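Local coordinates for catechol 1,2 dioxygenase (PDB 2XSU) that catalyses the intradiol ring cleavage of catechol by molecular oxygen to cis,cis-muconate at a ferric iron centre, at the interface of chains A and B. Numbering follows the deposited sequence. Chains: chain A/B, Catechol 1,2 dioxygenase.

The four contacts belong to the two-fold symmetric interface of the homodimer, and each recurs with the chains exchanged. Measured between the centres of their C-alpha atoms, contact 1 lies about 18 Å from each of the others, contacts 2 and 4 about 8 Å apart, and contact 3 about 27 Å from contact 2 and 22 Å from contact 4. Contacts 2 and 4 share A:Leu86 and B:Trp58. A:Leu43, A:Val57, A:Leu61, B:Leu82 and B:Leu86 of contact 3 have their twins, with the chains exchanged, in contact 4. Helix 30-49 also serves contact 1, and helices 54-69 and 82-96 contact 2.

Contact 1: the interface of chains A and B. Residues chain A 32-33, 36; chain B 212, 215-216.
A:Ile32 and A:Gln33, on helix 30-49, pack on B:Leu212, B:Lys215 and B:Leu216 at the end of helix 208-215 and just beyond it, a small patch that probably contributes to subunit association in the homodimer. Most of the contact is apolar. The two branches of A:Ile32 divide the work: CG2, anti to the backbone N, meets CD1 of B:Leu212 at 3.7 Å, while the longer branch puts CD1 3.7 Å from CD of B:Lys215. The lysine chain bends about its CB-CG bond (chi2 -74°), and CB, CG and CD all come near that one isoleucine methyl, making the aliphatic part of a basic residue an apolar surface. A:Val36, one turn along, flanks the same leucine more loosely, its CG2 lying 4.3 Å from CD1 of B:Leu212. On the other flank B:Leu216 reaches over the helix backbone, and its CD2 methyl rests 3.7 Å from CA of A:Gln33.

Polar groups of the two chains do not bond directly here; a water links them. The side-chain amide NE2 of A:Gln33 approaches the water at 2.7 Å, almost straight (178° at the hydrogen). The same water lies 2.8 Å from the carbonyl O of B:Leu216.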
loop_
_atom_site.group_PDB
_atom_site.type_symbol
_atom_site.label_atom_id
_atom_site.label_comp_id
_atom_site.label_asym_id
_atom_site.label_seq_id
_atom_site.Cartn_x
_atom_site.Cartn_y
_atom_site.Cartn_z
ATOM N N ILE A 32 -5.365 -4.283 -16.572
ATOM C CA ILE A 32 -5.123 -4.579 -15.146
ATOM C C ILE A 32 -4.431 -5.945 -15.032
ATOM O O ILE A 32 -3.453 -6.092 -14.289
ATOM C CB ILE A 32 -6.410 -4.481 -14.312
ATOM C CG1 ILE A 32 -6.867 -3.015 -14.222
ATOM C CG2 ILE A 32 -6.184 -5.029 -12.900
ATOM C CD1 ILE A 32 -8.228 -2.805 -13.602
ATOM N N GLN A 33 -4.916 -6.944 -15.778
ATOM C CA GLN A 33 -4.249 -8.243 -15.787
ATOM C C GLN A 33 -2.764 -8.138 -16.177
ATOM O O GLN A 33 -1.892 -8.666 -15.501
ATOM C CB GLN A 33 -5.002 -9.234 -16.675
ATOM C CG GLN A 33 -4.429 -10.656 -16.616
ATOM C CD GLN A 33 -5.022 -11.530 -17.717
ATOM O OE1 GLN A 33 -4.664 -11.374 -18.886
ATOM N NE2 GLN A 33 -5.937 -12.433 -17.352
ATOM N N VAL A 36 -0.709 -6.362 -13.276
ATOM C CA VAL A 36 -0.579 -7.250 -12.117
ATOM C C VAL A 36 0.426 -8.387 -12.365
ATOM O O VAL A 36 1.302 -8.661 -11.518
ATOM C CB VAL A 36 -1.969 -7.780 -11.684
ATOM C CG1 VAL A 36 -1.834 -8.945 -10.689
ATOM C CG2 VAL A 36 -2.813 -6.603 -11.143
ATOM N N LEU B 212 -10.468 -6.108 -7.039
ATOM C CA LEU B 212 -9.387 -6.403 -7.947
ATOM C C LEU B 212 -9.579 -7.805 -8.563
ATOM O O LEU B 212 -9.409 -7.986 -9.779
ATOM C CB LEU B 212 -8.031 -6.263 -7.233
ATOM C CG LEU B 212 -6.815 -6.652 -8.079
ATOM C CD1 LEU B 212 -6.679 -5.810 -9.367
ATOM C CD2 LEU B 212 -5.554 -6.446 -7.235
ATOM N N LYS B 215 -11.763 -7.662 -11.571
ATOM C CA LYS B 215 -11.060 -7.201 -12.773
ATOM C C LYS B 215 -10.210 -8.303 -13.413
ATOM O O LYS B 215 -9.981 -8.293 -14.630
ATOM C CB LYS B 215 -10.185 -5.989 -12.447
ATOM C CG LYS B 215 -10.959 -4.763 -11.963
ATOM C CD LYS B 215 -11.700 -4.090 -13.115
ATOM C CE LYS B 215 -12.495 -2.881 -12.639
ATOM N NZ LYS B 215 -13.030 -2.086 -13.778
ATOM N N LEU B 216 -9.776 -9.271 -12.586
ATOM C CA LEU B 216 -8.990 -10.416 -13.008
ATOM C C LEU B 216 -9.860 -11.612 -13.431
ATOM O O LEU B 216 -9.336 -12.633 -13.835
ATOM C CB LEU B 216 -8.010 -10.823 -11.888
ATOM C CG LEU B 216 -6.941 -9.755 -11.552
ATOM C CD1 LEU B 216 -6.076 -10.261 -10.409
ATOM C CD2 LEU B 216 -6.066 -9.478 -12.770
HETATM O O HOH W 1 -6.663 -12.609 -14.739
#

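Contact 2: the interface of chains A and B. Residues chain A 86, 305-307; chain B 54-55, 58, 62.
The extended backbone of A:Val305, A:Glu306 and A:Arg307 passes over the first turns of chain B helix 54-69, where the amide N of A:Glu306 lies 3.0 Å from OG of B:Ser55 in a weak, bent hydrogen bond (128° at the hydrogen). A water also links the carbonyl O atoms of A:Glu306 and B:Ser55. The side chains meet in a cation-pi stack. A:Arg307, extended from CG to NE, lays its whole length over one face of the B:Trp58 indole, with guanidinium and ring planes 8° apart. CZ of A:Arg307 stands 3.6 Å from the centroid of the six-membered ring of B:Trp58, and the CD methylene sits over the five-membered ring. Against the opposite face, toward the rim, comes the CD1 methyl of A:Leu86, 4.0 Å from CZ2 of B:Trp58, chain A clasping the indole from both sides. The CG1 methyl of A:Val305 closes on the pyrrole part, 3.6 Å from CD1 of B:Trp58, and also nears CB of B:Pro54. A second water lies 3.0 Å from NE of A:Arg307 and 2.6 Å from OE2 of B:Glu62, and may help orient the guanidinium. The site fastens the C-terminal segment of one subunit onto a helix of the other, contributing to dimer cohesion.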
loop_
_atom_site.group_PDB
_atom_site.type_symbol
_atom_site.label_atom_id
_atom_site.label_comp_id
_atom_site.label_asym_id
_atom_site.label_seq_id
_atom_site.Cartn_x
_atom_site.Cartn_y
_atom_site.Cartn_z
ATOM N N LEU A 86 7.519 10.616 -13.077
ATOM C CA LEU A 86 6.392 10.693 -14.002
ATOM C C LEU A 86 6.511 11.948 -14.857
ATOM O O LEU A 86 6.214 11.900 -16.052
ATOM C CB LEU A 86 5.053 10.668 -13.264
ATOM C CG LEU A 86 4.733 9.468 -12.381
ATOM C CD1 LEU A 86 3.364 9.659 -11.717
ATOM C CD2 LEU A 86 4.769 8.205 -13.226
ATOM N N VAL A 305 -4.010 15.085 -16.009
ATOM C CA VAL A 305 -3.813 13.848 -15.254
ATOM C C VAL A 305 -5.041 13.615 -14.381
ATOM O O VAL A 305 -5.355 14.439 -13.527
ATOM C CB VAL A 305 -2.539 13.975 -14.371
ATOM C CG1 VAL A 305 -2.385 12.777 -13.451
ATOM C CG2 VAL A 305 -1.294 14.121 -15.247
ATOM N N GLU A 306 -5.752 12.510 -14.615
ATOM C CA GLU A 306 -6.799 12.036 -13.683
ATOM C C GLU A 306 -6.164 11.515 -12.394
ATOM O O GLU A 306 -5.230 10.703 -12.420
ATOM C CB GLU A 306 -7.632 10.910 -14.313
ATOM C CG GLU A 306 -8.335 11.281 -15.599
ATOM C CD GLU A 306 -9.055 10.097 -16.257
ATOM O OE1 GLU A 306 -8.693 8.915 -15.989
ATOM O OE2 GLU A 306 -9.986 10.360 -17.057
ATOM N N ARG A 307 -6.702 11.968 -11.268
ATOM C CA ARG A 307 -6.153 11.643 -9.962
ATOM C C ARG A 307 -7.231 11.925 -8.914
ATOM O O ARG A 307 -7.986 12.903 -9.045
ATOM C CB ARG A 307 -4.905 12.522 -9.714
ATOM C CG ARG A 307 -4.180 12.177 -8.421
ATOM C CD ARG A 307 -2.853 12.956 -8.231
ATOM N NE ARG A 307 -2.305 12.667 -6.908
ATOM C CZ ARG A 307 -1.174 13.165 -6.422
ATOM N NH1 ARG A 307 -0.428 13.996 -7.161
ATOM N NH2 ARG A 307 -0.775 12.825 -5.195
ATOM N N PRO B 54 0.595 8.416 -15.921
ATOM C CA PRO B 54 0.420 8.930 -14.575
ATOM C C PRO B 54 -0.949 8.575 -13.978
ATOM O O PRO B 54 -1.025 8.202 -12.835
ATOM C CB PRO B 54 0.586 10.448 -14.749
ATOM C CG PRO B 54 1.497 10.551 -15.882
ATOM C CD PRO B 54 1.019 9.495 -16.842
ATOM N N SER B 55 -2.013 8.648 -14.772
ATOM C CA SER B 55 -3.339 8.343 -14.259
ATOM C C SER B 55 -3.418 6.905 -13.748
ATOM O O SER B 55 -4.098 6.650 -12.749
ATOM C CB SER B 55 -4.383 8.580 -15.341
ATOM O OG SER B 55 -4.448 9.973 -15.639
ATOM N N TRP B 58 -1.486 6.699 -10.326
ATOM C CA TRP B 58 -2.308 7.245 -9.247
ATOM C C TRP B 58 -3.448 6.301 -8.895
ATOM O O TRP B 58 -3.726 6.109 -7.731
ATOM C CB TRP B 58 -2.837 8.654 -9.585
ATOM C CG TRP B 58 -1.737 9.670 -9.748
ATOM C CD1 TRP B 58 -1.577 10.505 -10.809
ATOM C CD2 TRP B 58 -0.649 9.946 -8.852
ATOM N NE1 TRP B 58 -0.453 11.274 -10.647
ATOM C CE2 TRP B 58 0.122 10.975 -9.441
ATOM C CE3 TRP B 58 -0.264 9.439 -7.599
ATOM C CZ2 TRP B 58 1.270 11.509 -8.830
ATOM C CZ3 TRP B 58 0.874 9.969 -6.985
ATOM C CH2 TRP B 58 1.631 11.008 -7.609
ATOM N N GLU B 62 -3.979 4.832 -5.186
ATOM C CA GLU B 62 -5.285 5.007 -4.561
ATOM C C GLU B 62 -5.874 3.651 -4.125
ATOM O O GLU B 62 -6.422 3.529 -3.018
ATOM C CB GLU B 62 -6.220 5.775 -5.487
ATOM C CG GLU B 62 -5.794 7.267 -5.589
ATOM C CD GLU B 62 -6.170 7.942 -6.897
ATOM O OE1 GLU B 62 -7.025 7.418 -7.647
ATOM O OE2 GLU B 62 -5.594 9.037 -7.168
HETATM O O HOH W 2 -6.165 8.217 -12.038
HETATM O O HOH W 3 -3.635 10.165 -5.809
#

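Contact 3: the interface of chains A and B. Residues chain A 43-44, 47, 57, 61; chain B 81-82, 85-86, 89.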
loop_
_atom_site.group_PDB
_atom_site.type_symbol
_atom_site.label_atom_id
_atom_site.label_comp_id
_atom_site.label_asym_id
_atom_site.label_seq_id
_atom_site.Cartn_x
_atom_site.Cartn_y
_atom_site.Cartn_z
ATOM N N LEU A 43 8.145 -8.643 -8.342
ATOM C CA LEU A 43 8.251 -8.737 -6.876
ATOM C C LEU A 43 8.834 -10.091 -6.488
ATOM O O LEU A 43 9.749 -10.159 -5.675
ATOM C CB LEU A 43 6.905 -8.497 -6.202
ATOM C CG LEU A 43 6.937 -8.687 -4.678
ATOM C CD1 LEU A 43 7.875 -7.709 -3.944
ATOM C CD2 LEU A 43 5.518 -8.514 -4.172
ATOM N N PHE A 44 8.326 -11.163 -7.092
ATOM C CA PHE A 44 8.823 -12.507 -6.786
ATOM C C PHE A 44 10.314 -12.638 -7.120
ATOM O O PHE A 44 11.069 -13.231 -6.361
ATOM C CB PHE A 44 8.035 -13.577 -7.560
ATOM C CG PHE A 44 6.648 -13.871 -7.034
ATOM C CD1 PHE A 44 6.008 -13.067 -6.077
ATOM C CD2 PHE A 44 5.947 -14.962 -7.552
ATOM C CE1 PHE A 44 4.692 -13.360 -5.649
ATOM C CE2 PHE A 44 4.624 -15.269 -7.107
ATOM C CZ PHE A 44 4.010 -14.458 -6.166
ATOM N N ILE A 47 12.337 -10.873 -4.504
ATOM C CA ILE A 47 12.377 -11.711 -3.309
ATOM C C ILE A 47 13.463 -12.795 -3.458
ATOM O O ILE A 47 14.226 -13.029 -2.532
ATOM C CB ILE A 47 10.989 -12.340 -3.030
ATOM C CG1 ILE A 47 10.072 -11.259 -2.449
ATOM C CG2 ILE A 47 11.071 -13.448 -1.951
ATOM C CD1 ILE A 47 8.570 -11.563 -2.487
ATOM N N VAL A 57 8.896 -9.348 4.230
ATOM C CA VAL A 57 7.728 -9.084 3.411
ATOM C C VAL A 57 6.570 -8.562 4.265
ATOM O O VAL A 57 5.938 -7.557 3.931
ATOM C CB VAL A 57 7.296 -10.352 2.624
ATOM C CG1 VAL A 57 5.988 -10.133 1.880
ATOM C CG2 VAL A 57 8.392 -10.763 1.642
ATOM N N LEU A 61 4.511 -4.963 3.997
ATOM C CA LEU A 61 3.050 -4.844 3.861
ATOM C C LEU A 61 2.419 -4.080 5.036
ATOM O O LEU A 61 1.483 -3.289 4.851
ATOM C CB LEU A 61 2.413 -6.228 3.686
ATOM C CG LEU A 61 2.668 -6.897 2.352
ATOM C CD1 LEU A 61 1.920 -8.220 2.367
ATOM C CD2 LEU A 61 2.195 -6.041 1.160
ATOM N N GLY B 81 -1.327 -14.753 -4.425
ATOM C CA GLY B 81 -0.415 -15.893 -4.317
ATOM C C GLY B 81 0.956 -15.584 -3.726
ATOM O O GLY B 81 1.808 -16.479 -3.628
ATOM N N LEU B 82 1.169 -14.344 -3.279
ATOM C CA LEU B 82 2.413 -14.012 -2.595
ATOM C C LEU B 82 2.585 -14.811 -1.299
ATOM O O LEU B 82 3.687 -15.267 -0.990
ATOM C CB LEU B 82 2.449 -12.497 -2.303
ATOM C CG LEU B 82 3.542 -11.954 -1.384
ATOM C CD1 LEU B 82 4.924 -12.167 -1.998
ATOM C CD2 LEU B 82 3.298 -10.443 -1.137
ATOM N N TYR B 85 3.641 -18.238 -2.170
ATOM C CA TYR B 85 5.013 -18.190 -2.708
ATOM C C TYR B 85 6.031 -18.220 -1.567
ATOM O O TYR B 85 7.076 -18.877 -1.680
ATOM C CB TYR B 85 5.188 -16.927 -3.564
ATOM C CG TYR B 85 6.510 -16.889 -4.330
ATOM C CD1 TYR B 85 6.770 -17.836 -5.315
ATOM C CD2 TYR B 85 7.465 -15.906 -4.058
ATOM C CE1 TYR B 85 7.976 -17.826 -6.023
ATOM C CE2 TYR B 85 8.695 -15.899 -4.761
ATOM C CZ TYR B 85 8.899 -16.864 -5.748
ATOM O OH TYR B 85 10.074 -16.920 -6.496
ATOM N N LEU B 86 5.749 -17.520 -0.472
ATOM C CA LEU B 86 6.684 -17.498 0.649
ATOM C C LEU B 86 6.858 -18.905 1.204
ATOM O O LEU B 86 7.974 -19.284 1.563
ATOM C CB LEU B 86 6.224 -16.537 1.747
ATOM C CG LEU B 86 6.029 -15.068 1.391
ATOM C CD1 LEU B 86 5.542 -14.294 2.621
ATOM C CD2 LEU B 86 7.337 -14.506 0.862
ATOM N N ARG B 89 9.076 -20.977 -1.155
ATOM C CA ARG B 89 10.474 -20.657 -0.838
ATOM C C ARG B 89 10.955 -21.339 0.444
ATOM O O ARG B 89 12.069 -21.873 0.476
ATOM C CB ARG B 89 10.687 -19.147 -0.768
ATOM C CG ARG B 89 10.635 -18.518 -2.133
ATOM C CD ARG B 89 11.203 -17.084 -2.096
ATOM N NE ARG B 89 12.683 -17.137 -2.329
ATOM C CZ ARG B 89 13.617 -16.687 -1.495
ATOM N NH1 ARG B 89 13.337 -16.108 -0.331
ATOM N NH2 ARG B 89 14.887 -16.826 -1.826
#
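The rings of A:Phe44 and B:Tyr85 stack face to face across the dimer interface, their planes 4° apart and their centroids separated by 3.9 Å. The two side chains run in opposite directions, which places CG of B:Tyr85 over the centre of the phenyl ring and brings CB of A:Phe44 near CE2 and CZ of the tyrosine. On the far face of the phenol, toward its rim, lies CG of B:Arg89 from the same chain, leaving the tyrosine ring between this methylene and the phenylalanine. The phenyl CE1 of A:Phe44 meets the CD1 methyl of B:Leu82 at 3.8 Å.

CD1 of B:Leu82 is also packed by CD1 of A:Ile47, at 3.7 Å. With CG of B:Leu82 anti to the backbone N (chi1 170°), its other methyl, CD2, points tip to tip at CG1 of A:Val57 (4.1 Å). CG2 of A:Val57 faces CD2 of B:Leu86 in the same manner at 4.0 Å. B:Leu82 thus packs on helices 30-49 and 54-69 and B:Leu86 on 54-69, which likely supports dimer association. Farther along helix 82-96, B:Arg89 bends at chi3 (88°), and its guanidinium carries the carbonyl O of A:Ile47 above one face, without a hydrogen bond. The CD methylene of B:Arg89 lies 3.6 Å from CG2 of A:Ile47.

Contact 4: the interface of chains A and B. Residues chain A 77, 82-83, 86; chain B 43, 57-58, 61.
B:Val57 points its two methyls between A:Leu82 and A:Leu86 at the apolar centre, each leucine meeting the valine tip to tip across the interface, in packing that probably contributes to homodimer association. CG1 of B:Val57, set anti to the backbone N (chi1 174°), faces CD2 of A:Leu82 at 4.1 Å, and CG2 of B:Val57 faces CD2 of A:Leu86 at 4.0 Å. A:Leu82 turns the same CD2 methyl toward B:Leu43 of helix 30-49, whose CD2 is 4.2 Å away. The branches of A:Leu86 diverge: CD2 packs on B:Val57, CD1 on the indole of B:Trp58.

One step outward, A:Ala77 of the short helix 73-80 offers its CB methyl to two chain B residues: it sits 3.8 Å from CD1 of B:Leu61 and 4.0 Å from CZ3 of B:Trp58. This small side chain may allow helix 73-80 to come close to helix 54-69 of the partner.

The polar rim is A:Glu83, an extended side chain that crosses the tryptophan at about a right angle. CG of A:Glu83 lies in the plane of the indole at the ring's edge, 3.8 Å from CH2 of B:Trp58. The carboxylate stands nearly upright to the ring, the planes 80° apart, and OE2 of A:Glu83 comes 4.0 Å from CZ2 of B:Trp58.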
loop_
_atom_site.group_PDB
_atom_site.type_symbol
_atom_site.label_atom_id
_atom_site.label_comp_id
_atom_site.label_asym_id
_atom_site.label_seq_id
_atom_site.Cartn_x
_atom_site.Cartn_y
_atom_site.Cartn_z
ATOM N N ALA A 77 5.184 8.886 -2.577
ATOM C CA ALA A 77 5.461 8.959 -4.022
ATOM C C ALA A 77 6.345 10.158 -4.357
ATOM O O ALA A 77 7.257 10.072 -5.214
ATOM C CB ALA A 77 4.152 8.988 -4.819
ATOM N N LEU A 82 9.189 8.953 -7.299
ATOM C CA LEU A 82 8.266 8.454 -8.311
ATOM C C LEU A 82 7.459 9.584 -8.958
ATOM O O LEU A 82 7.241 9.580 -10.171
ATOM C CB LEU A 82 7.322 7.412 -7.676
ATOM C CG LEU A 82 6.119 6.926 -8.482
ATOM C CD1 LEU A 82 6.569 6.186 -9.739
ATOM C CD2 LEU A 82 5.255 5.992 -7.597
ATOM N N GLU A 83 6.992 10.546 -8.157
ATOM C CA GLU A 83 6.176 11.616 -8.718
ATOM C C GLU A 83 6.998 12.454 -9.725
ATOM O O GLU A 83 6.545 12.717 -10.842
ATOM C CB GLU A 83 5.614 12.490 -7.569
ATOM C CG GLU A 83 4.546 13.446 -8.071
ATOM C CD GLU A 83 3.804 14.167 -6.918
ATOM O OE1 GLU A 83 4.256 14.048 -5.754
ATOM O OE2 GLU A 83 2.774 14.825 -7.213
ATOM N N LEU A 86 7.519 10.616 -13.077
ATOM C CA LEU A 86 6.392 10.693 -14.002
ATOM C C LEU A 86 6.511 11.948 -14.857
ATOM O O LEU A 86 6.214 11.900 -16.052
ATOM C CB LEU A 86 5.053 10.668 -13.264
ATOM C CG LEU A 86 4.733 9.468 -12.381
ATOM C CD1 LEU A 86 3.364 9.659 -11.717
ATOM C CD2 LEU A 86 4.769 8.205 -13.226
ATOM N N LEU B 43 10.147 -0.876 -10.338
ATOM C CA LEU B 43 8.881 -0.179 -10.620
ATOM C C LEU B 43 9.069 0.774 -11.795
ATOM O O LEU B 43 8.257 0.789 -12.714
ATOM C CB LEU B 43 8.361 0.552 -9.388
ATOM C CG LEU B 43 7.097 1.384 -9.654
ATOM C CD1 LEU B 43 5.881 0.550 -10.104
ATOM C CD2 LEU B 43 6.765 2.122 -8.371
ATOM N N VAL B 57 -0.736 5.101 -12.563
ATOM C CA VAL B 57 0.028 5.048 -11.331
ATOM C C VAL B 57 -0.804 5.562 -10.153
ATOM O O VAL B 57 -0.876 4.923 -9.101
ATOM C CB VAL B 57 1.351 5.852 -11.455
ATOM C CG1 VAL B 57 2.087 5.931 -10.126
ATOM C CG2 VAL B 57 2.254 5.222 -12.515
ATOM N N TRP B 58 -1.486 6.699 -10.326
ATOM C CA TRP B 58 -2.308 7.245 -9.247
ATOM C C TRP B 58 -3.448 6.301 -8.895
ATOM O O TRP B 58 -3.726 6.109 -7.731
ATOM C CB TRP B 58 -2.837 8.654 -9.585
ATOM C CG TRP B 58 -1.737 9.670 -9.748
ATOM C CD1 TRP B 58 -1.577 10.505 -10.809
ATOM C CD2 TRP B 58 -0.649 9.946 -8.852
ATOM N NE1 TRP B 58 -0.453 11.274 -10.647
ATOM C CE2 TRP B 58 0.122 10.975 -9.441
ATOM C CE3 TRP B 58 -0.264 9.439 -7.599
ATOM C CZ2 TRP B 58 1.270 11.509 -8.830
ATOM C CZ3 TRP B 58 0.874 9.969 -6.985
ATOM C CH2 TRP B 58 1.631 11.008 -7.609
ATOM N N LEU B 61 -1.908 3.608 -6.656
ATOM C CA LEU B 61 -1.643 4.112 -5.298
ATOM C C LEU B 61 -2.938 4.350 -4.505
ATOM O O LEU B 61 -3.004 4.080 -3.298
ATOM C CB LEU B 61 -0.780 5.378 -5.354
ATOM C CG LEU B 61 0.665 5.163 -5.755
ATOM C CD1 LEU B 61 1.347 6.519 -5.704
ATOM C CD2 LEU B 61 1.395 4.172 -4.827
#